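Alpha-L-rhamnosidase (PDB 6GSZ) probably hydrolyses terminal non-reducing alpha-L-rhamnose residues from alpha-L-rhamnosides, as a calcium-containing glycoside hydrolase from the fungus Aspergillus terreus. Local coordinates at residues Arg39-Glu44 with Ser57-Ser62; Arg81-Gly86 with Thr93-Ala98; Ala375-Thr380 with Thr394-Arg399. One frame throughout, in Å; residues are numbered along the deposited sequence.

Interaction 1: residues Arg39-Glu44 with Ser57-Ser62; sequences RAYEIE and SESSDS. With CA (calcium ion), chain I.
Tyr-41 turns a ring face to Ser-57 in a beta hairpin of the N-terminal immunoglobulin-like domain, where strand 38-46 runs antiparallel to the edge strand 53-58. Ser-57 CB sits 3.7 Å from the centroid of the Tyr-41 ring, a CH-pi contact displaced toward the rim. With chi1 at 62°, Tyr-41 CG lies between its own backbone N and carbonyl carbon, and Ser-57 CB stands 3.4 Å above the ring plane; one water joins Tyr-41 OH to Ser-57 OG. Trp-27 meets the same ring edge-to-face. Tyr-41 and Ser-57 also form the hydrogen-bonded backbone pair, Tyr-41 O accepting from Ser-57 N at 2.9 Å and Tyr-41 N giving to Ser-57 O.

Ala-40 and Glu-58, the neighbouring non-hydrogen-bonded pair, lie on the other face of the sheet. There the carboxylate of Glu-58 meets the guanidinium of Arg-39 with planes 48° apart, in a salt bridge of 3.0 Å from Arg-39 NH2 to Glu-58 OE2 whose hydrogen bond is bent and weak; Arg-39 has a second conformer. A water donates to both Arg-39 O and Glu-58 OE2, tying the carboxylate to the backbone.

Past Glu-58 the chain leaves the strand in an ST turn, Ser-59 OG accepting from Asp-61 N at 2.9 Å. Asp-61 then grips a calcium ion with both carboxylate oxygens, OD1 at 2.5 Å and OD2 at 2.4 Å; four waters and Val-63 O join them.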
loop_
_atom_site.group_PDB
_atom_site.type_symbol
_atom_site.label_atom_id
_atom_site.label_comp_id
_atom_site.label_asym_id
_atom_site.label_seq_id
_atom_site.Cartn_x
_atom_site.Cartn_y
_atom_site.Cartn_z
ATOM N N ARG A 39 -15.455 26.539 -14.783
ATOM C CA ARG A 39 -14.915 27.874 -14.828
ATOM C C ARG A 39 -14.736 28.506 -13.443
ATOM O O ARG A 39 -13.916 29.422 -13.304
ATOM C CB ARG A 39 -15.730 28.789 -15.735
ATOM C CG ARG A 39 -17.140 29.062 -15.247
ATOM C CD ARG A 39 -17.822 30.123 -16.123
ATOM N NE ARG A 39 -16.966 31.284 -16.359
ATOM C CZ ARG A 39 -16.328 31.583 -17.506
ATOM N NH1 ARG A 39 -16.485 30.857 -18.615
ATOM N NH2 ARG A 39 -15.523 32.631 -17.525
ATOM N N ALA A 40 -15.468 28.018 -12.425
ATOM C CA ALA A 40 -15.400 28.654 -11.116
ATOM C C ALA A 40 -15.913 27.664 -10.087
ATOM O O ALA A 40 -16.558 26.679 -10.420
ATOM C CB ALA A 40 -16.228 29.917 -11.054
ATOM N N TYR A 41 -15.607 27.948 -8.829
ATOM C CA TYR A 41 -16.129 27.165 -7.706
ATOM C C TYR A 41 -16.415 28.110 -6.544
ATOM O O TYR A 41 -15.883 29.196 -6.435
ATOM C CB TYR A 41 -15.180 26.036 -7.310
ATOM C CG TYR A 41 -13.823 26.461 -6.829
ATOM C CD1 TYR A 41 -13.627 26.855 -5.510
ATOM C CD2 TYR A 41 -12.701 26.365 -7.641
ATOM C CE1 TYR A 41 -12.369 27.188 -5.032
ATOM C CE2 TYR A 41 -11.445 26.672 -7.167
ATOM C CZ TYR A 41 -11.255 27.032 -5.842
ATOM O OH TYR A 41 -9.980 27.341 -5.393
ATOM N N GLU A 42 -17.246 27.586 -5.636
ATOM C CA GLU A 42 -17.516 28.196 -4.346
ATOM C C GLU A 42 -17.260 27.141 -3.265
ATOM O O GLU A 42 -17.721 26.014 -3.379
ATOM C CB GLU A 42 -18.946 28.745 -4.269
ATOM C CG GLU A 42 -19.096 30.029 -5.055
ATOM C CD GLU A 42 -20.487 30.627 -5.023
ATOM O OE1 GLU A 42 -21.399 29.959 -4.528
ATOM O OE2 GLU A 42 -20.648 31.741 -5.585
ATOM N N ILE A 43 -16.531 27.565 -2.242
ATOM C CA ILE A 43 -16.315 26.747 -1.031
ATOM C C ILE A 43 -16.977 27.484 0.138
ATOM O O ILE A 43 -16.634 28.622 0.433
ATOM C CB ILE A 43 -14.828 26.503 -0.745
ATOM C CG1 ILE A 43 -14.121 25.831 -1.910
ATOM C CG2 ILE A 43 -14.706 25.672 0.535
ATOM C CD1 ILE A 43 -12.618 25.630 -1.759
ATOM N N GLU A 44 -17.915 26.792 0.787
ATOM C CA GLU A 44 -18.594 27.256 2.008
ATOM C C GLU A 44 -17.857 26.665 3.209
ATOM O O GLU A 44 -17.698 25.443 3.299
ATOM C CB GLU A 44 -20.052 26.802 1.991
ATOM C CG GLU A 44 -20.870 27.274 3.193
ATOM C CD GLU A 44 -22.195 26.535 3.242
ATOM O OE1 GLU A 44 -23.230 27.141 2.884
ATOM O OE2 GLU A 44 -22.168 25.318 3.541
ATOM N N SER A 57 -13.901 31.360 -6.373
ATOM C CA SER A 57 -12.691 31.405 -7.195
ATOM C C SER A 57 -13.084 31.237 -8.653
ATOM O O SER A 57 -13.774 30.294 -8.972
ATOM C CB SER A 57 -11.742 30.296 -6.842
ATOM O OG SER A 57 -11.178 30.464 -5.550
ATOM N N GLU A 58 -12.563 32.119 -9.502
ATOM C CA GLU A 58 -12.497 31.896 -10.958
ATOM C C GLU A 58 -11.305 30.980 -11.187
ATOM O O GLU A 58 -10.176 31.388 -10.913
ATOM C CB GLU A 58 -12.321 33.224 -11.677
ATOM C CG GLU A 58 -12.526 33.148 -13.152
ATOM C CD GLU A 58 -13.952 32.943 -13.621
ATOM O OE1 GLU A 58 -14.920 33.081 -12.789
ATOM O OE2 GLU A 58 -14.087 32.693 -14.880
ATOM N N SER A 59 -11.605 29.726 -11.513
ATOM C CA SER A 59 -10.599 28.682 -11.608
ATOM C C SER A 59 -11.215 27.447 -12.241
ATOM O O SER A 59 -12.327 27.064 -11.857
ATOM C CB SER A 59 -10.096 28.318 -10.235
ATOM O OG SER A 59 -9.187 27.220 -10.306
ATOM N N SER A 60 -10.446 26.782 -13.111
ATOM C CA SER A 60 -10.856 25.480 -13.604
ATOM C C SER A 60 -10.360 24.347 -12.706
ATOM O O SER A 60 -10.676 23.229 -12.983
ATOM C CB SER A 60 -10.362 25.249 -14.990
ATOM O OG SER A 60 -8.964 25.012 -14.985
ATOM N N ASP A 61 -9.591 24.652 -11.665
ATOM C CA ASP A 61 -8.976 23.574 -10.852
ATOM C C ASP A 61 -9.982 22.987 -9.856
ATOM O O ASP A 61 -10.678 23.727 -9.143
ATOM C CB ASP A 61 -7.768 24.119 -10.111
ATOM C CG ASP A 61 -6.759 23.092 -9.634
ATOM O OD1 ASP A 61 -6.886 21.906 -9.942
ATOM O OD2 ASP A 61 -5.807 23.494 -9.022
ATOM N N SER A 62 -10.085 21.654 -9.889
ATOM C CA SER A 62 -10.931 20.924 -8.932
ATOM C C SER A 62 -10.119 19.972 -8.042
ATOM O O SER A 62 -10.719 19.213 -7.265
ATOM C CB SER A 62 -12.020 20.160 -9.713
ATOM O OG SER A 62 -11.452 19.339 -10.724
HETATM CA CA CA I . -4.700 21.320 -8.966
HETATM O O HOH W 1 -12.295 30.392 -15.155
HETATM O O HOH W 2 -17.536 32.763 -13.386
HETATM O O HOH W 3 -8.475 29.366 -6.590
HETATM O O HOH W 4 -3.447 22.494 -7.231
HETATM O O HOH W 5 -3.110 19.553 -8.399
HETATM O O HOH W 6 -4.946 19.801 -10.806
HETATM O O HOH W 7 -3.182 22.293 -10.563
#

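Interaction 2: residues Arg81-Gly86 with Thr93-Ala98; sequences RVRSFG and TPWSDA
Arg-83 lies across the indole of Trp-95, and every step of its side chain meets something. CB starts beside the other segment's backbone, 3.7 Å from Pro-94 O and close to Thr-93 OG1. Chi1 of 62° places CG between the backbone N and the carbonyl carbon, and this brings it over the six-membered ring of Trp-95, 3.7 Å from the centroid and almost on the ring normal. From CG to NE the chain is extended, so it keeps to the indole surface: CD is over the middle of the ring system, 3.5 Å from Trp-95 CE2, and NE reaches to 3.4 Å from Trp-95 CZ2. The guanidinium ends nearly parallel to the ring, planes 9° apart, with NH2 in a salt bridge to Glu-42 and NH1 linked through a water to Thr-93 O.

Arg-81 covers the opposite indole face. Its guanidinium stacks there as a cation-pi partner, CZ 4.1 Å from the centroid of the five-membered ring, while its NE is held by Glu-44. An indole gripped between arginines of a neighbouring strand, on a segment with polyproline-II-like backbone, recalls the WSXWS motif of cytokine-receptor fibronectin type III domains; here it belongs to the immunoglobulin-like domain, between strands 78-86 and 99-103.

The hydroxyls fit the same comparison. Ser-96 OG accepts from Val-82 N at 2.9 Å and Thr-93 OG1 from Ser-84 N at 3.0 Å, each standing in for a backbone carbonyl. Both hydroxyls also donate to the next residue's carbonyl, Ser-96 OG to Asp-97 O and Thr-93 OG1 to Pro-94 O. Ser-96 N and Thr-93 N return bonds to Val-82 O and Ser-84 O, the latter 2.8 Å from Thr-93 N.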
loop_
_atom_site.group_PDB
_atom_site.type_symbol
_atom_site.label_atom_id
_atom_site.label_comp_id
_atom_site.label_asym_id
_atom_site.label_seq_id
_atom_site.Cartn_x
_atom_site.Cartn_y
_atom_site.Cartn_z
ATOM N N ARG A 81 -18.748 22.752 2.320
ATOM C CA ARG A 81 -19.435 22.301 1.112
ATOM C C ARG A 81 -18.800 23.028 -0.078
ATOM O O ARG A 81 -18.230 24.090 0.105
ATOM C CB ARG A 81 -20.935 22.596 1.161
ATOM C CG ARG A 81 -21.685 21.919 2.295
ATOM C CD ARG A 81 -23.193 22.053 2.109
ATOM N NE ARG A 81 -23.618 23.432 2.212
ATOM C CZ ARG A 81 -24.808 23.881 1.760
ATOM N NH1 ARG A 81 -25.672 23.035 1.212
ATOM N NH2 ARG A 81 -25.103 25.175 1.830
ATOM N N VAL A 82 -18.909 22.413 -1.259
ATOM C CA VAL A 82 -18.403 22.977 -2.493
ATOM C C VAL A 82 -19.495 22.924 -3.542
ATOM O O VAL A 82 -20.262 21.989 -3.603
ATOM C CB VAL A 82 -17.153 22.210 -2.968
ATOM C CG1 VAL A 82 -16.597 22.779 -4.270
ATOM C CG2 VAL A 82 -16.098 22.166 -1.865
ATOM N N ARG A 83 -19.471 23.895 -4.457
ATOM C CA ARG A 83 -20.222 23.765 -5.710
ATOM C C ARG A 83 -19.364 24.340 -6.830
ATOM O O ARG A 83 -18.544 25.186 -6.622
ATOM C CB ARG A 83 -21.615 24.395 -5.641
ATOM C CG ARG A 83 -21.623 25.881 -5.377
ATOM C CD ARG A 83 -23.069 26.387 -5.380
ATOM N NE ARG A 83 -23.104 27.812 -5.162
ATOM C CZ ARG A 83 -24.195 28.557 -5.281
ATOM N NH1 ARG A 83 -25.358 28.002 -5.614
ATOM N NH2 ARG A 83 -24.097 29.856 -5.075
ATOM N N SER A 84 -19.613 23.797 -8.005
ATOM C CA SER A 84 -18.799 24.025 -9.173
ATOM C C SER A 84 -19.689 24.550 -10.315
ATOM O O SER A 84 -20.800 24.074 -10.513
ATOM C CB SER A 84 -18.083 22.747 -9.521
ATOM O OG SER A 84 -17.364 22.895 -10.720
ATOM N N PHE A 85 -19.156 25.532 -11.054
ATOM C CA PHE A 85 -19.825 26.210 -12.150
ATOM C C PHE A 85 -19.167 25.868 -13.494
ATOM O O PHE A 85 -17.957 26.005 -13.652
ATOM C CB PHE A 85 -19.766 27.712 -11.888
ATOM C CG PHE A 85 -20.419 28.149 -10.606
ATOM C CD1 PHE A 85 -19.698 28.141 -9.414
ATOM C CD2 PHE A 85 -21.759 28.523 -10.572
ATOM C CE1 PHE A 85 -20.290 28.537 -8.228
ATOM C CE2 PHE A 85 -22.350 28.897 -9.381
ATOM C CZ PHE A 85 -21.613 28.911 -8.217
ATOM N N GLY A 86 -20.004 25.514 -14.482
ATOM C CA GLY A 86 -19.514 25.103 -15.804
ATOM C C GLY A 86 -19.149 26.278 -16.686
ATOM O O GLY A 86 -19.694 27.367 -16.565
ATOM N N THR A 93 -23.098 22.419 -10.585
ATOM C CA THR A 93 -23.456 21.416 -9.598
ATOM C C THR A 93 -24.320 22.025 -8.504
ATOM O O THR A 93 -24.190 23.203 -8.161
ATOM C CB THR A 93 -22.229 20.755 -8.955
ATOM O OG1 THR A 93 -21.651 21.652 -8.001
ATOM C CG2 THR A 93 -21.207 20.296 -9.983
ATOM N N PRO A 94 -25.189 21.201 -7.878
ATOM C CA PRO A 94 -25.691 21.544 -6.556
ATOM C C PRO A 94 -24.526 21.628 -5.557
ATOM O O PRO A 94 -23.414 21.156 -5.821
ATOM C CB PRO A 94 -26.601 20.363 -6.186
ATOM C CG PRO A 94 -26.867 19.622 -7.476
ATOM C CD PRO A 94 -25.661 19.891 -8.346
ATOM N N TRP A 95 -24.796 22.194 -4.387
ATOM C CA TRP A 95 -23.853 22.070 -3.281
ATOM C C TRP A 95 -23.621 20.600 -2.970
ATOM O O TRP A 95 -24.562 19.789 -2.966
ATOM C CB TRP A 95 -24.384 22.762 -2.027
ATOM C CG TRP A 95 -24.332 24.252 -2.058
ATOM C CD1 TRP A 95 -25.394 25.104 -2.154
ATOM C CD2 TRP A 95 -23.173 25.078 -1.875
ATOM N NE1 TRP A 95 -24.960 26.400 -2.089
ATOM C CE2 TRP A 95 -23.603 26.417 -1.915
ATOM C CE3 TRP A 95 -21.812 24.828 -1.718
ATOM C CZ2 TRP A 95 -22.714 27.487 -1.797
ATOM C CZ3 TRP A 95 -20.940 25.875 -1.586
ATOM C CH2 TRP A 95 -21.380 27.194 -1.620
ATOM N N SER A 96 -22.357 20.285 -2.716
ATOM C CA SER A 96 -21.962 18.982 -2.264
ATOM C C SER A 96 -22.594 18.654 -0.906
ATOM O O SER A 96 -23.020 19.530 -0.179
ATOM C CB SER A 96 -20.451 18.913 -2.134
ATOM O OG SER A 96 -20.013 19.691 -1.058
ATOM N N ASP A 97 -22.597 17.364 -0.579
ATOM C CA ASP A 97 -22.833 16.963 0.799
ATOM C C ASP A 97 -21.720 17.568 1.653
ATOM O O ASP A 97 -20.594 17.696 1.195
ATOM C CB ASP A 97 -22.858 15.447 0.951
ATOM C CG ASP A 97 -24.001 14.781 0.230
ATOM O OD1 ASP A 97 -25.023 15.471 -0.033
ATOM O OD2 ASP A 97 -23.845 13.582 -0.098
ATOM N N ALA A 98 -22.069 17.970 2.877
ATOM C CA ALA A 98 -21.141 18.562 3.788
ATOM C C ALA A 98 -20.151 17.506 4.312
ATOM O O ALA A 98 -20.487 16.330 4.526
ATOM C CB ALA A 98 -21.896 19.202 4.945
HETATM O O HOH W 8 -25.570 20.002 0.901
HETATM O O HOH W 9 -25.747 25.347 -7.523
HETATM O O HOH W 10 -22.964 25.644 -8.744
#

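Interaction 3: residues Ala375-Thr380 with Thr394-Arg399; sequences ATDHFT and TYHGFR
Thr-394 opens the second segment with its CG2 methyl 3.9 Å from Asp-377 OD1, inside the concanavalin-like beta domain, where strand 376-380 of one sheet meets the short strand 396-398. The CB of Tyr-395 points away from the contact, and Gly-397 and Phe-398 beyond it continue the short strand until the chain turns a corner at Arg-399.

His-396, between them, carries the contact. It and Asp-377 reach toward each other tip to tip, and His-396 NE2 donates to Asp-377 OD2 at 2.7 Å with a nearly straight N-H...O angle of 164°. The oxygen lies close to the imidazole plane, but NE2 approaches on the syn side from 30° out of the carboxylate plane, and the two planes are 42° apart. Asp-377 OD1 is also near, 3.2 Å from His-396 NE2; that oxygen accepts from Glu-267 N, so a backbone amide fixes how the carboxylate is turned. The pair is buried, and a carboxylate this close would be expected to polarise the ring and favour a proton on NE2.

Ala-375 closes in near ND1 of the same ring, its CA 3.8 Å and its CB 4.0 Å from His-396 ND1. His-356 stacks on the His-396 ring and bonds through its own ND1 to the backbone carbonyl of Ala-375. That carbonyl oxygen, Ala-375 O, lies over one face of the His-396 imidazole, 4.3 Å above the plane and offset toward the rim.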
loop_
_atom_site.group_PDB
_atom_site.type_symbol
_atom_site.label_atom_id
_atom_site.label_comp_id
_atom_site.label_asym_id
_atom_site.label_seq_id
_atom_site.Cartn_x
_atom_site.Cartn_y
_atom_site.Cartn_z
ATOM N N ALA A 375 3.455 -18.364 12.775
ATOM C CA ALA A 375 2.088 -18.071 12.264
ATOM C C ALA A 375 1.053 -18.997 12.911
ATOM O O ALA A 375 0.217 -19.578 12.222
ATOM C CB ALA A 375 2.029 -18.143 10.735
ATOM N N THR A 376 1.184 -19.147 14.245
ATOM C CA THR A 376 0.387 -20.083 15.028
ATOM C C THR A 376 -0.265 -19.351 16.196
ATOM O O THR A 376 0.439 -18.718 16.988
ATOM C CB THR A 376 1.253 -21.244 15.503
ATOM O OG1 THR A 376 1.745 -21.970 14.374
ATOM C CG2 THR A 376 0.521 -22.205 16.418
ATOM N N ASP A 377 -1.594 -19.461 16.262
ATOM C CA ASP A 377 -2.343 -18.895 17.362
ATOM C C ASP A 377 -2.870 -20.021 18.250
ATOM O O ASP A 377 -3.221 -21.093 17.756
ATOM C CB ASP A 377 -3.479 -18.023 16.859
ATOM C CG ASP A 377 -3.013 -16.870 15.987
ATOM O OD1 ASP A 377 -1.850 -16.366 16.195
ATOM O OD2 ASP A 377 -3.810 -16.489 15.106
ATOM N N HIS A 378 -2.913 -19.755 19.556
ATOM C CA HIS A 378 -3.467 -20.676 20.537
ATOM C C HIS A 378 -4.570 -19.959 21.298
ATOM O O HIS A 378 -4.316 -18.858 21.811
ATOM C CB HIS A 378 -2.416 -21.145 21.537
ATOM C CG HIS A 378 -1.363 -22.046 20.982
ATOM N ND1 HIS A 378 -0.252 -21.574 20.335
ATOM C CD2 HIS A 378 -1.241 -23.389 21.017
ATOM C CE1 HIS A 378 0.533 -22.590 20.008
ATOM N NE2 HIS A 378 -0.052 -23.726 20.413
ATOM N N PHE A 379 -5.730 -20.609 21.427
ATOM C CA PHE A 379 -6.821 -20.041 22.175
ATOM C C PHE A 379 -7.251 -21.055 23.229
ATOM O O PHE A 379 -7.692 -22.147 22.874
ATOM C CB PHE A 379 -8.001 -19.693 21.262
ATOM C CG PHE A 379 -9.205 -19.136 21.963
ATOM C CD1 PHE A 379 -9.291 -17.789 22.279
ATOM C CD2 PHE A 379 -10.218 -19.983 22.374
ATOM C CE1 PHE A 379 -10.374 -17.282 22.967
ATOM C CE2 PHE A 379 -11.314 -19.479 23.038
ATOM C CZ PHE A 379 -11.386 -18.134 23.351
ATOM N N THR A 380 -7.121 -20.665 24.495
ATOM C CA THR A 380 -7.566 -21.549 25.585
ATOM C C THR A 380 -8.977 -21.124 26.011
ATOM O O THR A 380 -9.230 -19.943 26.394
ATOM C CB THR A 380 -6.606 -21.584 26.758
ATOM O OG1 THR A 380 -5.341 -22.037 26.281
ATOM C CG2 THR A 380 -7.117 -22.470 27.886
ATOM N N THR A 394 -1.167 -9.574 15.989
ATOM C CA THR A 394 -0.465 -10.402 15.012
ATOM C C THR A 394 -1.204 -10.293 13.676
ATOM O O THR A 394 -2.335 -9.844 13.619
ATOM C CB THR A 394 -0.370 -11.867 15.481
ATOM O OG1 THR A 394 0.486 -12.613 14.617
ATOM C CG2 THR A 394 -1.714 -12.551 15.484
ATOM N N TYR A 395 -0.587 -10.840 12.618
ATOM C CA TYR A 395 -1.344 -11.083 11.400
ATOM C C TYR A 395 -0.652 -12.209 10.644
ATOM O O TYR A 395 0.529 -12.457 10.882
ATOM C CB TYR A 395 -1.512 -9.811 10.541
ATOM C CG TYR A 395 -0.308 -9.288 9.796
ATOM C CD1 TYR A 395 0.682 -8.482 10.332
ATOM C CD2 TYR A 395 -0.226 -9.522 8.431
ATOM C CE1 TYR A 395 1.664 -7.897 9.547
ATOM C CE2 TYR A 395 0.776 -8.984 7.646
ATOM C CZ TYR A 395 1.711 -8.143 8.190
ATOM O OH TYR A 395 2.662 -7.525 7.416
ATOM N N HIS A 396 -1.391 -12.834 9.722
ATOM C CA HIS A 396 -0.870 -13.971 8.980
ATOM C C HIS A 396 -1.241 -13.841 7.498
ATOM O O HIS A 396 -2.250 -13.245 7.170
ATOM C CB HIS A 396 -1.434 -15.278 9.533
ATOM C CG HIS A 396 -1.540 -15.372 11.013
ATOM N ND1 HIS A 396 -0.461 -15.282 11.868
ATOM C CD2 HIS A 396 -2.644 -15.507 11.759
ATOM C CE1 HIS A 396 -0.924 -15.451 13.115
ATOM N NE2 HIS A 396 -2.250 -15.606 13.077
ATOM N N GLY A 397 -0.454 -14.513 6.673
ATOM C CA GLY A 397 -0.740 -14.638 5.248
ATOM C C GLY A 397 -1.020 -16.107 4.965
ATOM O O GLY A 397 -0.170 -16.928 5.211
ATOM N N PHE A 398 -2.238 -16.451 4.517
ATOM C CA PHE A 398 -2.645 -17.848 4.475
ATOM C C PHE A 398 -3.879 -18.085 3.607
ATOM O O PHE A 398 -4.723 -17.205 3.461
ATOM C CB PHE A 398 -2.949 -18.319 5.902
ATOM C CG PHE A 398 -4.159 -17.694 6.556
ATOM C CD1 PHE A 398 -4.084 -16.432 7.111
ATOM C CD2 PHE A 398 -5.381 -18.342 6.637
ATOM C CE1 PHE A 398 -5.181 -15.822 7.686
ATOM C CE2 PHE A 398 -6.481 -17.748 7.248
ATOM C CZ PHE A 398 -6.380 -16.484 7.787
ATOM N N ARG A 399 -3.992 -19.338 3.122
ATOM C CA ARG A 399 -5.228 -19.882 2.574
ATOM C C ARG A 399 -5.755 -21.056 3.438
ATOM O O ARG A 399 -6.958 -21.275 3.510
ATOM C CB ARG A 399 -4.984 -20.353 1.130
ATOM C CG ARG A 399 -6.152 -21.123 0.533
ATOM C CD ARG A 399 -6.034 -21.351 -0.957
ATOM N NE ARG A 399 -7.104 -22.250 -1.358
ATOM C CZ ARG A 399 -7.435 -22.519 -2.622
ATOM N NH1 ARG A 399 -6.750 -21.940 -3.603
ATOM N NH2 ARG A 399 -8.451 -23.340 -2.873
#

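Overall arrangement
Interactions 1 and 2 share one sheet of the immunoglobulin-like domain, on neighbouring strands 38-46 and 78-86, with centres 10 Å apart. They touch directly: Glu-44 OE2 is 2.7 Å from Arg-81 NE and Glu-42 OE1 is 2.8 Å from Arg-83 NH2, so acids of the hairpin hold the arginines that sandwich the tryptophan. Both contacts are partly buried and use charges and waters, and interaction 1 has a calcium site at its end. Interaction 3 lies on the opposite side of the chain's centre, about 33 Å away between nearest atoms, in the concanavalin-like domain. It is buried and much smaller, with one histidine-carboxylate bond in place of extended strand pairing or stacking.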